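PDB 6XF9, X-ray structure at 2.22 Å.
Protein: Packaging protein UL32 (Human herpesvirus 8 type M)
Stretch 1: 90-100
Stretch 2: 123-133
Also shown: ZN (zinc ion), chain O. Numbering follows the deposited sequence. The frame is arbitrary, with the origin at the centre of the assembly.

Stretch 1 (90-100) TSTMAAAADLC
Stretch 2, residues 123-133: MGIDLQLHFFV

How do the two stretches meet? Residues 90-100 lie within a longer helix, and residues 124-133 form a second helix, with Met123 at its N-cap position. The N-to-C directions cross almost at right angles, at 94°, and the axes approach to 9.7 Å. Thr92 and Gln128 mark the register, with Thr92 CA 6.3 Å from Gln128 CA. Backbone bonds run i to i+4 in the first helix; in the second, a wider pi-type turn spans 129-133, where Val133 N reaches Gln128 O at 2.8 Å. No hydrogen bond links the stretches, so packing alone joins them directly, burying 412 Å² in total.

What fills the space around Thr92? Its CA-to-CB bond points sideways, and its m rotamer (chi1 -56°) places Thr92 CG2 4.0 Å from Leu127 CB and 4.1 Å from Gly124 O. Thr92 OG1 lies 3.5 Å from Gln128 CG, a van der Waals contact; the hydroxyl is hydrogen-bonded elsewhere in the structure. Threonine thus offers a methyl to the neighbouring helix while its polar atom is satisfied. Gly124 has no side chain and takes part through its backbone oxygen. Gln128 is m, t, with chi3 at 81°, and its aliphatic CG serves this contact.

How does Leu127 engage the alanine-rich helix? The Leu127 CA-to-CB bond points toward the other stretch, and the m, t rotamer sets Leu127 CD1 3.6 Å from Ala96 CB and Leu127 CD2 4.2 Å from Leu99 CD2. Leu99, its CA-to-CB bond also pointing toward the contact, answers in the t, p rotamer. The short side chain of Ala96 leaves its methyl close to the helix backbone, and the longer leucine reaches in to meet it.

How do two consecutive phenylalanines reach the first helix? Both lie in the wider turn at 129-133, and both CA-to-CB bonds point toward the other stretch. Phe131 (chi1 -72°, chi2 -71°) brings Phe131 CD2 4.2 Å from Ala95 CB, in an oblique approach. Phe132 (chi1 -65°, chi2 -85°) meets the same methyl with its ring edge, Phe132 CE2 lying 4.3 Å from Ala95 CB, and extends Phe132 CZ to 3.4 Å from Ser91 CB. Ser91 is m (chi1 -50°), its OG hydrogen-bonded elsewhere in the structure. The small Ala95 touches both rings.

What else orders the second helix? His130 is t with chi2 80°, and His130 ND1 binds ZN at 2.0 Å, alongside three ligand atoms from elsewhere in the structure.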

ATOM      1  N   THR D  90     -41.132 -15.595  13.072  1.00 52.82           N
ATOM      2  CA  THR D  90     -42.230 -16.534  12.872  1.00 52.78           C
ATOM      3  C   THR D  90     -41.751 -17.927  12.501  1.00 49.82           C
ATOM      4  O   THR D  90     -42.313 -18.920  12.966  1.00 49.90           O
ATOM      5  CB  THR D  90     -43.202 -16.036  11.785  1.00 53.29           C
ATOM      6  OG1 THR D  90     -43.746 -14.767  12.171  1.00 56.84           O
ATOM      7  CG2 THR D  90     -44.336 -17.030  11.588  1.00 52.98           C
ATOM      8  N   SER D  91     -40.722 -18.015  11.670  1.00 50.06           N
ATOM      9  CA  SER D  91     -40.213 -19.328  11.280  1.00 47.55           C
ATOM     10  C   SER D  91     -39.552 -20.027  12.453  1.00 47.52           C
ATOM     11  O   SER D  91     -39.568 -21.261  12.516  1.00 46.81           O
ATOM     12  CB  SER D  91     -39.232 -19.229  10.117  1.00 45.78           C
ATOM     13  OG  SER D  91     -39.772 -18.445   9.064  1.00 46.41           O
ATOM     14  N   THR D  92     -38.957 -19.270  13.385  1.00 47.95           N
ATOM     15  CA  THR D  92     -38.394 -19.887  14.585  1.00 48.31           C
ATOM     16  C   THR D  92     -39.489 -20.349  15.534  1.00 50.57           C
ATOM     17  O   THR D  92     -39.410 -21.451  16.092  1.00 50.41           O
ATOM     18  CB  THR D  92     -37.467 -18.899  15.283  1.00 49.35           C
ATOM     19  OG1 THR D  92     -36.466 -18.486  14.350  1.00 47.21           O
ATOM     20  CG2 THR D  92     -36.814 -19.521  16.526  1.00 50.20           C
ATOM     21  N   MET D  93     -40.526 -19.525  15.705  1.00 54.18           N
ATOM     22  CA  MET D  93     -41.686 -19.891  16.512  1.00 56.12           C
ATOM     23  C   MET D  93     -42.328 -21.172  15.987  1.00 54.32           C
ATOM     24  O   MET D  93     -42.578 -22.110  16.751  1.00 54.69           O
ATOM     25  CB  MET D  93     -42.682 -18.731  16.494  1.00 58.76           C
ATOM     26  CG  MET D  93     -43.891 -18.817  17.420  1.00 61.36           C
ATOM     27  SD  MET D  93     -43.519 -18.993  19.186  1.00 63.85           S
ATOM     28  CE  MET D  93     -45.085 -18.427  19.824  1.00 65.87           C
ATOM     29  N   ALA D  94     -42.599 -21.223  14.672  1.00 52.82           N
ATOM     30  CA  ALA D  94     -43.231 -22.387  14.052  1.00 51.24           C
ATOM     31  C   ALA D  94     -42.377 -23.639  14.192  1.00 49.95           C
ATOM     32  O   ALA D  94     -42.898 -24.730  14.442  1.00 50.05           O
ATOM     33  CB  ALA D  94     -43.521 -22.109  12.584  1.00 49.96           C
ATOM     34  N   ALA D  95     -41.070 -23.527  13.959  1.00 53.79           N
ATOM     35  CA  ALA D  95     -40.207 -24.680  14.183  1.00 52.70           C
ATOM     36  C   ALA D  95     -40.193 -25.081  15.657  1.00 54.32           C
ATOM     37  O   ALA D  95     -40.066 -26.266  15.973  1.00 54.15           O
ATOM     38  CB  ALA D  95     -38.793 -24.381  13.687  1.00 51.40           C
ATOM     39  N   ALA D  96     -40.306 -24.117  16.577  1.00 56.18           N
ATOM     40  CA  ALA D  96     -40.400 -24.474  17.989  1.00 58.06           C
ATOM     41  C   ALA D  96     -41.663 -25.275  18.255  1.00 58.80           C
ATOM     42  O   ALA D  96     -41.604 -26.388  18.789  1.00 58.93           O
ATOM     43  CB  ALA D  96     -40.400 -23.221  18.859  1.00 60.51           C
ATOM     44  N   ALA D  97     -42.813 -24.734  17.838  1.00 59.43           N
ATOM     45  CA  ALA D  97     -44.090 -25.406  18.053  1.00 59.97           C
ATOM     46  C   ALA D  97     -44.091 -26.797  17.437  1.00 58.41           C
ATOM     47  O   ALA D  97     -44.421 -27.783  18.104  1.00 59.11           O
ATOM     48  CB  ALA D  97     -45.226 -24.560  17.474  1.00 60.47           C
ATOM     49  N   ASP D  98     -43.674 -26.907  16.176  1.00 71.88           N
ATOM     50  CA  ASP D  98     -43.724 -28.199  15.510  1.00 70.58           C
ATOM     51  C   ASP D  98     -42.708 -29.172  16.095  1.00 70.56           C
ATOM     52  O   ASP D  98     -42.873 -30.387  15.942  1.00 70.56           O
ATOM     53  CB  ASP D  98     -43.502 -28.050  14.002  1.00 69.12           C
ATOM     54  CG  ASP D  98     -44.471 -27.049  13.341  1.00 69.56           C
ATOM     55  OD1 ASP D  98     -45.567 -26.758  13.895  1.00 70.82           O
ATOM     56  OD2 ASP D  98     -44.150 -26.589  12.215  1.00 68.60           O
ATOM     57  N   LEU D  99     -41.649 -28.671  16.740  1.00 63.47           N
ATOM     58  CA  LEU D  99     -40.726 -29.565  17.436  1.00 63.62           C
ATOM     59  C   LEU D  99     -41.339 -30.089  18.734  1.00 65.42           C
ATOM     60  O   LEU D  99     -41.113 -31.244  19.101  1.00 65.74           O
ATOM     61  CB  LEU D  99     -39.392 -28.862  17.703  1.00 63.31           C
ATOM     62  CG  LEU D  99     -38.330 -29.813  18.259  1.00 63.55           C
ATOM     63  CD1 LEU D  99     -37.916 -30.773  17.196  1.00 62.17           C
ATOM     64  CD2 LEU D  99     -37.124 -29.072  18.784  1.00 63.86           C
ATOM     65  N   CYS D 100     -42.069 -29.245  19.472  1.00 80.76           N
ATOM     66  CA  CYS D 100     -42.908 -29.750  20.556  1.00 82.56           C
ATOM     67  C   CYS D 100     -43.816 -30.877  20.086  1.00 82.16           C
ATOM     68  O   CYS D 100     -43.786 -31.994  20.615  1.00 82.81           O
ATOM     69  CB  CYS D 100     -43.776 -28.638  21.136  1.00 84.18           C
ATOM     70  SG  CYS D 100     -43.094 -27.805  22.513  1.00 86.60           S
ATOM     71  N   MET D 123     -32.941 -22.849  23.351  1.00 65.17           N
ATOM     72  CA  MET D 123     -33.234 -21.438  23.192  1.00 66.71           C
ATOM     73  C   MET D 123     -33.431 -21.094  21.728  1.00 64.52           C
ATOM     74  O   MET D 123     -33.043 -21.850  20.829  1.00 61.43           O
ATOM     75  CB  MET D 123     -32.119 -20.598  23.784  1.00 68.44           C
ATOM     76  CG  MET D 123     -32.005 -20.916  25.228  1.00 70.15           C
ATOM     77  SD  MET D 123     -31.913 -19.429  26.181  1.00 73.06           S
ATOM     78  CE  MET D 123     -31.711 -20.147  27.792  1.00 73.42           C
ATOM     79  N   GLY D 124     -34.009 -19.904  21.516  1.00 62.48           N
ATOM     80  CA  GLY D 124     -34.235 -19.417  20.163  1.00 59.59           C
ATOM     81  C   GLY D 124     -32.996 -19.506  19.302  1.00 56.27           C
ATOM     82  O   GLY D 124     -33.062 -19.893  18.133  1.00 53.56           O
ATOM     83  N   ILE D 125     -31.843 -19.162  19.867  1.00 53.85           N
ATOM     84  CA  ILE D 125     -30.630 -19.224  19.065  1.00 50.88           C
ATOM     85  C   ILE D 125     -30.353 -20.661  18.640  1.00 49.33           C
ATOM     86  O   ILE D 125     -29.844 -20.897  17.539  1.00 46.99           O
ATOM     87  CB  ILE D 125     -29.444 -18.605  19.832  1.00 52.17           C
ATOM     88  CG1 ILE D 125     -28.301 -18.291  18.869  1.00 49.29           C
ATOM     89  CG2 ILE D 125     -28.967 -19.526  20.957  1.00 54.44           C
ATOM     90  CD1 ILE D 125     -28.742 -17.471  17.684  1.00 47.11           C
ATOM     91  N   ASP D 126     -30.717 -21.649  19.472  1.00 58.98           N
ATOM     92  CA  ASP D 126     -30.435 -23.044  19.120  1.00 57.21           C
ATOM     93  C   ASP D 126     -31.307 -23.518  17.966  1.00 55.21           C
ATOM     94  O   ASP D 126     -30.833 -24.253  17.085  1.00 53.33           O
ATOM     95  CB  ASP D 126     -30.636 -23.951  20.329  1.00 58.94           C
ATOM     96  CG  ASP D 126     -29.751 -23.572  21.495  1.00 61.25           C
ATOM     97  OD1 ASP D 126     -28.511 -23.575  21.307  1.00 60.60           O
ATOM     98  OD2 ASP D 126     -30.293 -23.294  22.597  1.00 63.76           O
ATOM     99  N   LEU D 127     -32.589 -23.111  17.967  1.00 54.72           N
ATOM    100  CA  LEU D 127     -33.490 -23.392  16.849  1.00 53.01           C
ATOM    101  C   LEU D 127     -33.028 -22.696  15.573  1.00 51.40           C
ATOM    102  O   LEU D 127     -33.062 -23.285  14.487  1.00 50.15           O
ATOM    103  CB  LEU D 127     -34.908 -22.961  17.205  1.00 54.40           C
ATOM    104  CG  LEU D 127     -35.514 -23.698  18.399  1.00 56.33           C
ATOM    105  CD1 LEU D 127     -36.829 -23.047  18.813  1.00 58.23           C
ATOM    106  CD2 LEU D 127     -35.725 -25.172  18.109  1.00 55.17           C
ATOM    107  N   GLN D 128     -32.669 -21.410  15.672  1.00 45.76           N
ATOM    108  CA  GLN D 128     -32.165 -20.662  14.518  1.00 44.04           C
ATOM    109  C   GLN D 128     -30.910 -21.299  13.925  1.00 42.65           C
ATOM    110  O   GLN D 128     -30.780 -21.427  12.703  1.00 41.68           O
ATOM    111  CB  GLN D 128     -31.851 -19.240  14.943  1.00 44.94           C
ATOM    112  CG  GLN D 128     -33.039 -18.389  15.229  1.00 46.50           C
ATOM    113  CD  GLN D 128     -32.646 -16.936  15.332  1.00 46.95           C
ATOM    114  OE1 GLN D 128     -32.494 -16.253  14.324  1.00 45.87           O
ATOM    115  NE2 GLN D 128     -32.422 -16.467  16.552  1.00 48.99           N
ATOM    116  N   LEU D 129     -29.950 -21.659  14.776  1.00 47.60           N
ATOM    117  CA  LEU D 129     -28.703 -22.244  14.286  1.00 46.91           C
ATOM    118  C   LEU D 129     -28.957 -23.589  13.614  1.00 46.59           C
ATOM    119  O   LEU D 129     -28.367 -23.892  12.564  1.00 46.20           O
ATOM    120  CB  LEU D 129     -27.698 -22.382  15.433  1.00 48.08           C
ATOM    121  CG  LEU D 129     -26.943 -21.121  15.887  1.00 48.60           C
ATOM    122  CD1 LEU D 129     -26.144 -21.369  17.153  1.00 50.43           C
ATOM    123  CD2 LEU D 129     -25.994 -20.681  14.775  1.00 47.39           C
ATOM    124  N   HIS D 130     -29.817 -24.423  14.212  1.00 45.07           N
ATOM    125  CA  HIS D 130     -30.024 -25.769  13.680  1.00 44.90           C
ATOM    126  C   HIS D 130     -30.874 -25.757  12.415  1.00 44.32           C
ATOM    127  O   HIS D 130     -30.523 -26.392  11.412  1.00 44.34           O
ATOM    128  CB  HIS D 130     -30.647 -26.673  14.746  1.00 45.94           C
ATOM    129  CG  HIS D 130     -30.949 -28.054  14.252  1.00 45.85           C
ATOM    130  ND1 HIS D 130     -29.987 -29.031  14.148  1.00 45.97           N
ATOM    131  CD2 HIS D 130     -32.111 -28.617  13.838  1.00 45.77           C
ATOM    132  CE1 HIS D 130     -30.540 -30.137  13.682  1.00 46.30           C
ATOM    133  NE2 HIS D 130     -31.826 -29.911  13.481  1.00 46.03           N
ATOM    134  N   PHE D 131     -31.982 -25.032  12.431  1.00 44.12           N
ATOM    135  CA  PHE D 131     -32.927 -25.130  11.334  1.00 43.93           C
ATOM    136  C   PHE D 131     -32.720 -24.098  10.238  1.00 43.71           C
ATOM    137  O   PHE D 131     -33.202 -24.314   9.116  1.00 43.92           O
ATOM    138  CB  PHE D 131     -34.357 -25.009  11.861  1.00 44.60           C
ATOM    139  CG  PHE D 131     -34.825 -26.221  12.615  1.00 45.15           C
ATOM    140  CD1 PHE D 131     -35.092 -27.391  11.951  1.00 44.96           C
ATOM    141  CD2 PHE D 131     -34.985 -26.184  13.988  1.00 46.10           C
ATOM    142  CE1 PHE D 131     -35.506 -28.507  12.635  1.00 45.65           C
ATOM    143  CE2 PHE D 131     -35.396 -27.296  14.672  1.00 46.75           C
ATOM    144  CZ  PHE D 131     -35.659 -28.464  13.990  1.00 46.33           C
ATOM    145  N   PHE D 132     -32.037 -22.980  10.513  1.00 47.24           N
ATOM    146  CA  PHE D 132     -31.997 -21.903   9.519  1.00 47.09           C
ATOM    147  C   PHE D 132     -30.605 -21.398   9.165  1.00 46.81           C
ATOM    148  O   PHE D 132     -30.268 -21.309   7.983  1.00 47.31           O
ATOM    149  CB  PHE D 132     -32.863 -20.748  10.001  1.00 47.15           C
ATOM    150  CG  PHE D 132     -34.302 -21.102  10.099  1.00 47.71           C
ATOM    151  CD1 PHE D 132     -35.118 -21.019   8.981  1.00 47.94           C
ATOM    152  CD2 PHE D 132     -34.843 -21.560  11.285  1.00 48.41           C
ATOM    153  CE1 PHE D 132     -36.464 -21.351   9.046  1.00 48.31           C
ATOM    154  CE2 PHE D 132     -36.185 -21.891  11.364  1.00 49.11           C
ATOM    155  CZ  PHE D 132     -36.996 -21.791  10.234  1.00 48.89           C
ATOM    156  N   VAL D 133     -29.780 -21.076  10.151  1.00 42.80           N
ATOM    157  CA  VAL D 133     -28.455 -20.569   9.824  1.00 42.79           C
ATOM    158  C   VAL D 133     -27.586 -21.700   9.292  1.00 43.46           C
ATOM    159  O   VAL D 133     -27.108 -21.654   8.149  1.00 44.22           O
ATOM    160  CB  VAL D 133     -27.804 -19.895  11.046  1.00 42.71           C
ATOM    161  CG1 VAL D 133     -26.442 -19.341  10.666  1.00 42.70           C
ATOM    162  CG2 VAL D 133     -28.694 -18.825  11.611  1.00 42.59           C
TER
HETATM  163 ZN    ZN O 501     -28.007 -29.114  14.680  1.00 50.90          ZN